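Local coordinates for glycosyl hydrolase family 2, TIM barrel domain protein (PDB 6ED2) that acts as a gut bacterial beta-glucuronidase, probably hydrolysing beta-glucuronide conjugates to release glucuronic acid, at residues 567-572 against 624-629; 455-460 against 470-475; 555-560 against 609-614; 215-220 against 464-469. One frame throughout, in Å; residues are numbered along the deposited sequence.

Contact 1. Residues 567-572 against 624-629; sequences VFDHYD and VDFKKR
Lys627 drives its ammonium group into the carbonyl-rich end of helix 554-570, and this is where the contact is tight. NZ donates to Phe568 O at 3.0 Å, reaching it from above the carbonyl plane, while the backbone N of Tyr571 uses the opposite face of the same oxygen. A weak bond joins Lys627 NZ to Tyr571 O (2.9 Å), and Val574 O just beyond the helix is a further acceptor. Water 1 continues the network: it accepts from Lys627 NZ at 2.7 Å and donates to Asp569 OD1. That carboxylate oxygen also lies at the edge of the Phe626 ring, 3.5 Å from CE1, with the carboxylate and ring planes near perpendicular (86°); its ion-pair partner is Arg618. The looser flank is Asp572 with the exposed Arg629. Here NE meets Asp572 OD2 at 2.9 Å in a salt bridge that is in line with the guanidinium plane but comes from above the carboxylate, and a bend at chi2 (81°) helps turn Arg629 toward the acid. For the buried Lys627, the three backbone oxygens and the helix C-terminus would probably favour the charged form.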
# COMPACT_ATOMS: atom_id res chain seq x y z
N VAL A 567 31.55 4.24 2.90
CA VAL A 567 32.31 4.51 4.12
C VAL A 567 32.92 3.22 4.66
O VAL A 567 34.14 3.15 4.88
CB VAL A 567 31.42 5.21 5.16
CG1 VAL A 567 32.22 5.43 6.43
CG2 VAL A 567 30.89 6.54 4.60
N PHE A 568 32.09 2.18 4.86
CA PHE A 568 32.59 0.90 5.36
C PHE A 568 33.80 0.46 4.57
O PHE A 568 34.84 0.09 5.13
CB PHE A 568 31.54 -0.23 5.24
CG PHE A 568 30.33 -0.11 6.15
CD1 PHE A 568 30.14 0.98 6.98
CD2 PHE A 568 29.37 -1.11 6.13
CE1 PHE A 568 29.03 1.06 7.79
CE2 PHE A 568 28.24 -1.04 6.93
CZ PHE A 568 28.06 0.05 7.77
N ASP A 569 33.67 0.48 3.24
CA ASP A 569 34.67 -0.11 2.36
C ASP A 569 35.96 0.68 2.36
O ASP A 569 37.00 0.16 1.95
CB ASP A 569 34.09 -0.24 0.95
CG ASP A 569 32.97 -1.30 0.87
OD1 ASP A 569 32.85 -2.11 1.82
OD2 ASP A 569 32.23 -1.34 -0.15
N HIS A 570 35.92 1.93 2.83
CA HIS A 570 37.11 2.77 2.87
C HIS A 570 38.14 2.32 3.91
O HIS A 570 39.32 2.61 3.74
CB HIS A 570 36.70 4.21 3.15
CG HIS A 570 37.82 5.19 3.02
ND1 HIS A 570 38.44 5.46 1.82
CD2 HIS A 570 38.45 5.95 3.95
CE1 HIS A 570 39.39 6.35 2.02
NE2 HIS A 570 39.42 6.66 3.30
N TYR A 571 37.73 1.62 4.98
CA TYR A 571 38.57 1.38 6.15
C TYR A 571 38.91 -0.10 6.28
O TYR A 571 38.01 -0.93 6.39
CB TYR A 571 37.88 1.88 7.42
CG TYR A 571 37.65 3.37 7.43
CD1 TYR A 571 38.63 4.25 7.90
CD2 TYR A 571 36.46 3.92 6.94
CE1 TYR A 571 38.43 5.62 7.89
CE2 TYR A 571 36.24 5.29 6.94
CZ TYR A 571 37.23 6.14 7.41
OH TYR A 571 37.03 7.50 7.42
N ASP A 572 40.21 -0.42 6.30
CA ASP A 572 40.64 -1.81 6.34
C ASP A 572 40.22 -2.51 7.63
O ASP A 572 40.13 -3.75 7.65
CB ASP A 572 42.17 -1.90 6.16
CG ASP A 572 42.97 -1.63 7.47
OD1 ASP A 572 42.78 -0.56 8.11
OD2 ASP A 572 43.79 -2.50 7.87
N VAL A 624 34.38 -14.22 0.55
CA VAL A 624 34.19 -14.55 1.96
C VAL A 624 35.24 -13.86 2.82
O VAL A 624 34.96 -13.48 3.97
CB VAL A 624 34.19 -16.09 2.16
CG1 VAL A 624 35.41 -16.71 1.54
CG2 VAL A 624 34.10 -16.45 3.64
N ASP A 625 36.44 -13.63 2.27
CA ASP A 625 37.54 -12.98 2.98
C ASP A 625 37.78 -11.55 2.51
O ASP A 625 38.92 -11.07 2.50
CB ASP A 625 38.82 -13.82 2.84
CG ASP A 625 39.30 -13.91 1.40
OD1 ASP A 625 38.47 -13.80 0.48
OD2 ASP A 625 40.52 -14.08 1.19
N PHE A 626 36.71 -10.87 2.11
CA PHE A 626 36.76 -9.45 1.77
C PHE A 626 37.45 -8.65 2.87
O PHE A 626 37.33 -8.96 4.06
CB PHE A 626 35.34 -8.96 1.56
CG PHE A 626 35.22 -7.52 1.20
CD1 PHE A 626 34.37 -6.69 1.93
CD2 PHE A 626 35.90 -6.99 0.11
CE1 PHE A 626 34.23 -5.35 1.60
CE2 PHE A 626 35.77 -5.65 -0.24
CZ PHE A 626 34.93 -4.82 0.51
N LYS A 627 38.18 -7.61 2.44
CA LYS A 627 38.81 -6.61 3.30
C LYS A 627 40.11 -7.12 3.90
O LYS A 627 40.21 -7.28 5.12
CB LYS A 627 37.87 -6.14 4.42
CG LYS A 627 37.96 -4.66 4.66
CD LYS A 627 37.18 -3.91 3.60
CE LYS A 627 36.77 -2.58 4.13
NZ LYS A 627 35.97 -2.73 5.36
N LYS A 628 41.10 -7.37 3.04
CA LYS A 628 42.43 -7.72 3.52
C LYS A 628 43.00 -6.57 4.34
O LYS A 628 42.72 -5.39 4.10
CB LYS A 628 43.35 -8.06 2.34
CG LYS A 628 43.03 -9.44 1.72
CD LYS A 628 43.95 -9.78 0.53
CE LYS A 628 43.64 -11.17 -0.03
NZ LYS A 628 42.19 -11.34 -0.35
N ARG A 629 43.79 -6.93 5.34
CA ARG A 629 44.00 -6.06 6.49
C ARG A 629 45.40 -5.44 6.49
O ARG A 629 46.17 -5.63 5.54
CB ARG A 629 43.73 -6.88 7.75
CG ARG A 629 43.79 -6.17 9.04
CD ARG A 629 42.53 -5.42 9.32
NE ARG A 629 42.87 -4.21 10.07
CZ ARG A 629 42.60 -4.03 11.36
NH1 ARG A 629 42.96 -2.89 11.95
NH2 ARG A 629 41.95 -4.97 12.04
O HOH W 1 33.49 -2.84 4.25

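Contact 2. Residues 455-460 against 470-475; sequences PLFELA and RTYTVL
Arg470 makes the polar link between helix 449-463 and strand 470-474. Its NH1 donates to Phe457 O at 2.7 Å with an N-H...O angle of 147°; the oxygen lies in the guanidinium plane, whereas the nitrogen stands above the carbonyl plane. The bend at chi3 (-63°) brings NH1 to Phe457 O, and NH2 forms a salt bridge with Asp490, so two nitrogens of this buried group have separate acceptors. As a flat group, the guanidinium also has Phe457 CD1 over one face, toward its rim. Apolar contacts engage the aliphatic part of the arginine: Ala460 CB rests against Arg470 CD at 3.8 Å, and Arg470 CB is 3.9 Å from Phe457 CD1. Further along the strand, Phe457 CZ and Tyr472 CD2 form an apolar pair at 3.9 Å, with that CD2 at the edge of the phenylalanine ring. The helix and strand segments are 9.7 Å apart at closest approach and run at 138° to each other, as expected within a beta-alpha-beta unit of the TIM barrel. Phe457 and Ala460 also cover Leu438 of the preceding strand 433-440, Leu456 and Leu459 lean on helix 409-427, and Thr473 and Val474 touch the next strand, 492-495.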
# COMPACT_ATOMS: atom_id res chain seq x y z
N PRO A 455 34.14 -6.31 35.51
CA PRO A 455 33.76 -7.67 35.92
C PRO A 455 32.92 -8.41 34.89
O PRO A 455 33.02 -9.63 34.82
CB PRO A 455 32.98 -7.43 37.22
CG PRO A 455 32.44 -6.04 37.09
CD PRO A 455 33.51 -5.28 36.37
N LEU A 456 32.14 -7.71 34.06
CA LEU A 456 31.32 -8.40 33.07
C LEU A 456 32.19 -9.04 32.00
O LEU A 456 31.99 -10.21 31.64
CB LEU A 456 30.34 -7.45 32.41
CG LEU A 456 28.99 -7.37 33.09
CD1 LEU A 456 28.22 -6.28 32.41
CD2 LEU A 456 28.25 -8.70 33.04
N PHE A 457 33.14 -8.28 31.47
CA PHE A 457 34.01 -8.84 30.44
C PHE A 457 34.93 -9.91 31.01
O PHE A 457 35.31 -10.84 30.30
CB PHE A 457 34.80 -7.72 29.77
CG PHE A 457 33.99 -6.95 28.76
CD1 PHE A 457 34.11 -7.23 27.41
CD2 PHE A 457 33.10 -5.97 29.17
CE1 PHE A 457 33.36 -6.54 26.47
CE2 PHE A 457 32.33 -5.28 28.26
CZ PHE A 457 32.47 -5.57 26.89
N GLU A 458 35.28 -9.80 32.30
CA GLU A 458 36.08 -10.86 32.91
C GLU A 458 35.27 -12.14 33.04
O GLU A 458 35.75 -13.23 32.71
CB GLU A 458 36.61 -10.39 34.27
CG GLU A 458 38.04 -9.80 34.22
CD GLU A 458 38.37 -8.79 35.35
OE1 GLU A 458 39.32 -7.98 35.16
OE2 GLU A 458 37.71 -8.79 36.43
N LEU A 459 34.02 -12.02 33.50
CA LEU A 459 33.13 -13.18 33.59
C LEU A 459 32.98 -13.87 32.23
O LEU A 459 33.06 -15.10 32.14
CB LEU A 459 31.77 -12.74 34.13
CG LEU A 459 30.77 -13.86 34.45
CD1 LEU A 459 31.36 -14.87 35.45
CD2 LEU A 459 29.46 -13.25 34.96
N ALA A 460 32.77 -13.09 31.16
CA ALA A 460 32.59 -13.70 29.84
C ALA A 460 33.83 -14.45 29.39
O ALA A 460 33.72 -15.47 28.71
CB ALA A 460 32.23 -12.63 28.80
N ARG A 470 34.68 -10.97 22.69
CA ARG A 470 33.61 -10.25 23.39
C ARG A 470 33.46 -8.85 22.83
O ARG A 470 34.46 -8.20 22.47
CB ARG A 470 33.88 -10.16 24.90
CG ARG A 470 34.20 -11.49 25.57
CD ARG A 470 35.12 -11.26 26.78
NE ARG A 470 36.39 -10.70 26.33
CZ ARG A 470 37.33 -10.19 27.13
NH1 ARG A 470 37.13 -10.17 28.44
NH2 ARG A 470 38.45 -9.72 26.62
N THR A 471 32.22 -8.37 22.76
CA THR A 471 31.91 -7.06 22.21
C THR A 471 30.70 -6.50 22.95
O THR A 471 30.13 -7.15 23.83
CB THR A 471 31.65 -7.13 20.69
OG1 THR A 471 31.71 -5.80 20.12
CG2 THR A 471 30.26 -7.72 20.38
N TYR A 472 30.33 -5.28 22.59
CA TYR A 472 29.07 -4.66 22.99
C TYR A 472 28.82 -3.58 21.97
O TYR A 472 29.75 -3.11 21.32
CB TYR A 472 29.13 -4.08 24.40
CG TYR A 472 29.82 -2.73 24.49
CD1 TYR A 472 29.08 -1.54 24.53
CD2 TYR A 472 31.21 -2.64 24.56
CE1 TYR A 472 29.70 -0.30 24.63
CE2 TYR A 472 31.85 -1.40 24.66
CZ TYR A 472 31.10 -0.24 24.70
OH TYR A 472 31.74 0.97 24.80
N THR A 473 27.56 -3.19 21.78
CA THR A 473 27.30 -2.26 20.70
C THR A 473 27.30 -0.83 21.21
O THR A 473 26.76 -0.53 22.28
CB THR A 473 25.98 -2.58 19.99
OG1 THR A 473 24.89 -2.35 20.89
CG2 THR A 473 25.97 -4.03 19.52
N VAL A 474 27.92 0.06 20.44
CA VAL A 474 28.24 1.41 20.89
C VAL A 474 27.15 2.37 20.43
O VAL A 474 26.85 2.44 19.23
CB VAL A 474 29.62 1.85 20.39
CG1 VAL A 474 29.94 3.26 20.88
CG2 VAL A 474 30.68 0.84 20.84
N LEU A 475 26.57 3.10 21.38
CA LEU A 475 25.62 4.17 21.13
C LEU A 475 26.24 5.26 20.27
O LEU A 475 27.46 5.46 20.26
CB LEU A 475 25.20 4.79 22.46
CG LEU A 475 23.77 4.68 22.93
CD1 LEU A 475 23.57 5.67 24.05
CD2 LEU A 475 22.82 4.95 21.78

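Contact 3. Residues 555-560 against 609-614; sequences EYQNEY and KDAAYL
Asp610 reaches Asn558 through water 2, which donates to Asp610 O at 2.8 Å and accepts from Asn558 ND2 at 3.1 Å; no direct hydrogen bond joins the two segments. Next comes Ala611, where the backbones are closest, its CA lying 6.2 Å from that of Asn558. Asn558 OD1 sits 3.7 Å from Ala611 CA, and the methyl CB touches Gln557 CG at 3.9 Å. Gln557 is bent at chi2 (78°), which carries its amide alongside this methyl, and its OE1 is bonded to Thr538. These are two peripheral helices of the TIM barrel: helix 554-570 leads into the last barrel strand, 574-580, and helix 610-621 comes after it. Their segments are 9.8 Å apart and inclined by 25°, close to parallel. Tyr613 turns from the contact, its hydroxyl bonding to Glu555 of a neighbouring subunit. At Leu614, CG stands anti to the backbone N (chi1 -177°) and CD1 extends toward Asn558, 3.8 Å from OD1 and 3.8 Å from the backbone O of Asn558, the two side chains sliding past each other in opposite directions beside the Ala611 methyl.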
# COMPACT_ATOMS: atom_id res chain seq x y z
N GLU A 555 14.05 4.57 -2.63
CA GLU A 555 15.19 5.25 -3.21
C GLU A 555 16.13 5.77 -2.13
O GLU A 555 17.36 5.62 -2.24
CB GLU A 555 14.72 6.41 -4.08
CG GLU A 555 14.26 5.98 -5.46
CD GLU A 555 12.88 5.33 -5.44
OE1 GLU A 555 12.16 5.44 -4.40
OE2 GLU A 555 12.51 4.73 -6.48
N TYR A 556 15.58 6.42 -1.11
CA TYR A 556 16.42 6.95 -0.05
C TYR A 556 17.19 5.82 0.62
O TYR A 556 18.41 5.91 0.79
CB TYR A 556 15.58 7.73 0.97
CG TYR A 556 16.46 8.53 1.90
CD1 TYR A 556 16.95 9.77 1.52
CD2 TYR A 556 16.86 8.01 3.13
CE1 TYR A 556 17.79 10.49 2.34
CE2 TYR A 556 17.69 8.72 3.97
CZ TYR A 556 18.15 9.96 3.57
OH TYR A 556 19.00 10.67 4.40
N GLN A 557 16.50 4.74 0.98
CA GLN A 557 17.17 3.61 1.62
C GLN A 557 18.33 3.11 0.77
O GLN A 557 19.45 2.94 1.27
CB GLN A 557 16.17 2.49 1.91
CG GLN A 557 16.80 1.14 2.29
CD GLN A 557 17.29 1.08 3.73
OE1 GLN A 557 17.67 2.10 4.32
NE2 GLN A 557 17.27 -0.11 4.32
N ASN A 558 18.09 2.92 -0.54
CA ASN A 558 19.18 2.47 -1.41
C ASN A 558 20.32 3.49 -1.47
O ASN A 558 21.50 3.11 -1.50
CB ASN A 558 18.65 2.18 -2.82
CG ASN A 558 18.13 0.73 -2.97
OD1 ASN A 558 17.89 0.01 -1.98
ND2 ASN A 558 17.95 0.31 -4.22
N GLU A 559 19.98 4.79 -1.50
CA GLU A 559 21.02 5.83 -1.55
C GLU A 559 21.81 5.85 -0.26
O GLU A 559 23.05 5.96 -0.28
CB GLU A 559 20.39 7.21 -1.80
CG GLU A 559 19.99 7.44 -3.25
CD GLU A 559 18.84 8.43 -3.41
OE1 GLU A 559 18.62 9.26 -2.49
OE2 GLU A 559 18.14 8.35 -4.45
N TYR A 560 21.12 5.73 0.87
CA TYR A 560 21.78 5.71 2.17
C TYR A 560 22.69 4.50 2.30
O TYR A 560 23.82 4.62 2.78
CB TYR A 560 20.71 5.72 3.27
CG TYR A 560 21.17 5.28 4.63
CD1 TYR A 560 21.47 6.23 5.62
CD2 TYR A 560 21.30 3.92 4.95
CE1 TYR A 560 21.88 5.84 6.87
CE2 TYR A 560 21.73 3.52 6.21
CZ TYR A 560 22.02 4.49 7.17
OH TYR A 560 22.44 4.12 8.43
N LYS A 609 11.95 -6.39 0.60
CA LYS A 609 11.85 -5.02 0.13
C LYS A 609 12.96 -4.78 -0.89
O LYS A 609 13.83 -5.62 -1.11
CB LYS A 609 11.94 -4.02 1.28
CG LYS A 609 10.87 -4.16 2.36
CD LYS A 609 10.93 -2.90 3.26
CE LYS A 609 10.70 -3.23 4.69
NZ LYS A 609 11.03 -2.04 5.57
N ASP A 610 12.93 -3.59 -1.51
CA ASP A 610 13.89 -3.32 -2.57
C ASP A 610 15.33 -3.44 -2.06
O ASP A 610 16.21 -3.94 -2.78
CB ASP A 610 13.58 -1.94 -3.22
CG ASP A 610 12.20 -1.92 -4.03
OD1 ASP A 610 11.68 -2.97 -4.47
OD2 ASP A 610 11.62 -0.83 -4.29
N ALA A 611 15.59 -3.07 -0.80
CA ALA A 611 16.95 -3.15 -0.26
C ALA A 611 17.48 -4.59 -0.20
O ALA A 611 18.70 -4.78 -0.22
CB ALA A 611 17.01 -2.53 1.13
N ALA A 612 16.60 -5.60 -0.13
CA ALA A 612 17.07 -6.98 -0.13
C ALA A 612 17.85 -7.30 -1.39
O ALA A 612 18.79 -8.10 -1.34
CB ALA A 612 15.91 -7.96 0.03
N TYR A 613 17.50 -6.68 -2.52
CA TYR A 613 18.21 -6.94 -3.77
C TYR A 613 19.56 -6.22 -3.82
O TYR A 613 20.53 -6.76 -4.37
CB TYR A 613 17.30 -6.56 -4.95
CG TYR A 613 16.13 -7.53 -5.03
CD1 TYR A 613 16.29 -8.80 -5.61
CD2 TYR A 613 14.91 -7.21 -4.46
CE1 TYR A 613 15.24 -9.71 -5.64
CE2 TYR A 613 13.85 -8.12 -4.48
CZ TYR A 613 14.02 -9.36 -5.08
OH TYR A 613 12.97 -10.24 -5.10
N LEU A 614 19.65 -5.02 -3.23
CA LEU A 614 20.96 -4.40 -3.09
C LEU A 614 21.90 -5.29 -2.27
O LEU A 614 23.03 -5.56 -2.69
CB LEU A 614 20.81 -3.01 -2.45
CG LEU A 614 22.05 -2.13 -2.27
CD1 LEU A 614 21.63 -0.66 -2.15
CD2 LEU A 614 22.82 -2.54 -1.02
O HOH W 2 17.01 -2.52 -5.07

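Contact 4. Residues 215-220 against 464-469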
# COMPACT_ATOMS: atom_id res chain seq x y z
N THR A 215 33.19 -28.17 25.23
CA THR A 215 34.10 -28.56 24.17
C THR A 215 34.99 -27.38 23.79
O THR A 215 34.57 -26.22 23.87
CB THR A 215 33.36 -29.08 22.90
OG1 THR A 215 32.41 -28.09 22.44
CG2 THR A 215 32.65 -30.39 23.17
N ARG A 216 36.23 -27.70 23.40
CA ARG A 216 37.22 -26.81 22.78
C ARG A 216 37.77 -27.54 21.57
O ARG A 216 37.92 -28.76 21.60
CB ARG A 216 38.44 -26.48 23.70
CG ARG A 216 38.14 -25.70 24.96
CD ARG A 216 39.11 -26.04 26.11
NE ARG A 216 38.48 -25.77 27.42
CZ ARG A 216 38.30 -26.67 28.40
NH1 ARG A 216 38.72 -27.92 28.26
NH2 ARG A 216 37.71 -26.31 29.54
N TYR A 217 38.12 -26.80 20.54
CA TYR A 217 38.51 -27.42 19.28
C TYR A 217 39.92 -26.99 18.88
O TYR A 217 40.36 -25.87 19.16
CB TYR A 217 37.50 -27.08 18.16
CG TYR A 217 36.10 -27.51 18.56
CD1 TYR A 217 35.62 -28.77 18.22
CD2 TYR A 217 35.30 -26.69 19.34
CE1 TYR A 217 34.37 -29.18 18.61
CE2 TYR A 217 34.04 -27.10 19.74
CZ TYR A 217 33.58 -28.34 19.36
OH TYR A 217 32.34 -28.75 19.76
N ARG A 218 40.60 -27.91 18.20
CA ARG A 218 41.97 -27.70 17.75
C ARG A 218 42.14 -28.46 16.44
O ARG A 218 41.79 -29.65 16.35
CB ARG A 218 42.94 -28.19 18.83
CG ARG A 218 44.40 -28.17 18.48
CD ARG A 218 45.25 -28.50 19.73
NE ARG A 218 44.78 -29.72 20.41
CZ ARG A 218 44.20 -29.76 21.61
NH1 ARG A 218 43.81 -30.93 22.13
NH2 ARG A 218 44.01 -28.65 22.31
N LEU A 219 42.65 -27.78 15.43
CA LEU A 219 42.93 -28.41 14.15
C LEU A 219 44.37 -28.93 14.13
O LEU A 219 45.28 -28.27 14.65
CB LEU A 219 42.70 -27.43 13.00
CG LEU A 219 41.36 -26.70 13.02
CD1 LEU A 219 41.15 -25.89 11.74
CD2 LEU A 219 40.19 -27.65 13.25
N THR A 220 44.57 -30.11 13.56
CA THR A 220 45.88 -30.74 13.48
C THR A 220 46.20 -31.05 12.02
O THR A 220 45.39 -30.80 11.13
CB THR A 220 45.94 -32.00 14.34
OG1 THR A 220 45.09 -33.01 13.79
CG2 THR A 220 45.49 -31.70 15.77
N ASP A 464 33.70 -18.99 29.16
CA ASP A 464 33.72 -19.61 27.85
C ASP A 464 34.96 -20.46 27.69
O ASP A 464 36.07 -19.91 27.55
CB ASP A 464 33.65 -18.56 26.74
CG ASP A 464 33.57 -19.18 25.36
OD1 ASP A 464 33.55 -20.43 25.27
OD2 ASP A 464 33.56 -18.44 24.36
N PRO A 465 34.84 -21.79 27.64
CA PRO A 465 36.02 -22.63 27.40
C PRO A 465 36.69 -22.32 26.08
O PRO A 465 37.89 -22.60 25.92
CB PRO A 465 35.46 -24.06 27.40
CG PRO A 465 34.10 -23.96 27.97
CD PRO A 465 33.60 -22.59 27.63
N GLN A 466 35.97 -21.78 25.12
CA GLN A 466 36.56 -21.51 23.81
C GLN A 466 37.12 -20.10 23.69
O GLN A 466 37.75 -19.80 22.67
CB GLN A 466 35.53 -21.75 22.70
CG GLN A 466 35.05 -23.19 22.61
CD GLN A 466 33.97 -23.38 21.57
OE1 GLN A 466 33.91 -22.67 20.56
NE2 GLN A 466 33.10 -24.35 21.80
N LYS A 467 36.90 -19.25 24.69
CA LYS A 467 37.51 -17.92 24.73
C LYS A 467 37.17 -17.13 23.46
O LYS A 467 38.03 -16.54 22.81
CB LYS A 467 39.03 -18.04 24.94
CG LYS A 467 39.41 -18.78 26.24
CD LYS A 467 39.20 -17.87 27.47
CE LYS A 467 39.50 -18.56 28.82
NZ LYS A 467 38.27 -19.14 29.47
N ARG A 468 35.89 -17.15 23.11
CA ARG A 468 35.42 -16.45 21.93
C ARG A 468 35.40 -14.95 22.18
O ARG A 468 35.19 -14.50 23.32
CB ARG A 468 34.01 -16.92 21.54
CG ARG A 468 34.01 -18.12 20.62
CD ARG A 468 32.69 -18.85 20.69
NE ARG A 468 32.52 -19.55 21.95
CZ ARG A 468 31.75 -20.63 22.11
NH1 ARG A 468 31.03 -21.11 21.09
NH2 ARG A 468 31.70 -21.22 23.30
N PRO A 469 35.58 -14.14 21.13
CA PRO A 469 35.70 -12.68 21.32
C PRO A 469 34.46 -12.05 21.93
O PRO A 469 33.33 -12.52 21.73
CB PRO A 469 35.94 -12.17 19.89
CG PRO A 469 35.49 -13.28 18.98
CD PRO A 469 35.76 -14.55 19.73
O HOH W 3 32.31 -25.25 24.99
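Gln466 leans on Thr215 and Tyr217 from a type I beta turn, Asp464 to Lys467, at the joint between the beta-sandwich domain and the TIM barrel of this family 2 glycosidase. From CB, the first torsion sets CG beside the backbone N (chi1 -63°), and CG comes 3.3 Å from Thr215 O. CD is 3.7 Å from Thr215 O, and Tyr217 CE2 lies a little farther off. At the tip the two amide atoms part: NE2 donates to Thr215 O at 3.2 Å with an N-H...O angle of 145°, arriving above the carbonyl plane, and it also lies at the edge of the Tyr217 ring, 3.6 Å from CE2, with amide and ring planes 86° apart. OE1 accepts from Arg298 and lies over the centre of the Arg468 guanidinium. Next to this, Pro465 is crossed at about a right angle by the Arg216 chain, with NE 3.5 Å from Pro465 CB. The turn itself is braced by Asp464, whose OD1 takes the backbone N of Gln466 in an Asx turn. Arg468 grips the same carboxylate side-on, NE bonding to Asp464 OD2 at 2.8 Å and NH2 bonding to Asp464 OD1 at 2.8 Å.

Overall arrangement
Contacts 2 and 4 are continuous along the chain: loop 464-469 joins the helix and strand of contact 2, so one connection serves both barrel and interdomain packing, with centres 19 Å apart. Contacts 1 and 3 share helix 554-570 and engage helix 610-621 and the tail beyond it; their centres are 21 Å apart and nearest atoms about 7 Å. Contacts 3 and 4 are farthest apart, 38 Å between centres. By chain direction, contacts 1 and 4 lie where the barrel strands begin, whereas family 2 active sites lie at the strand C-terminal ends. Strand 215-220, one half of contact 4, shares its beta-sandwich domain with magnesium ligands Thr239 and Glu241; the Thr215 side chain is about 13 Å from a bound magnesium ion.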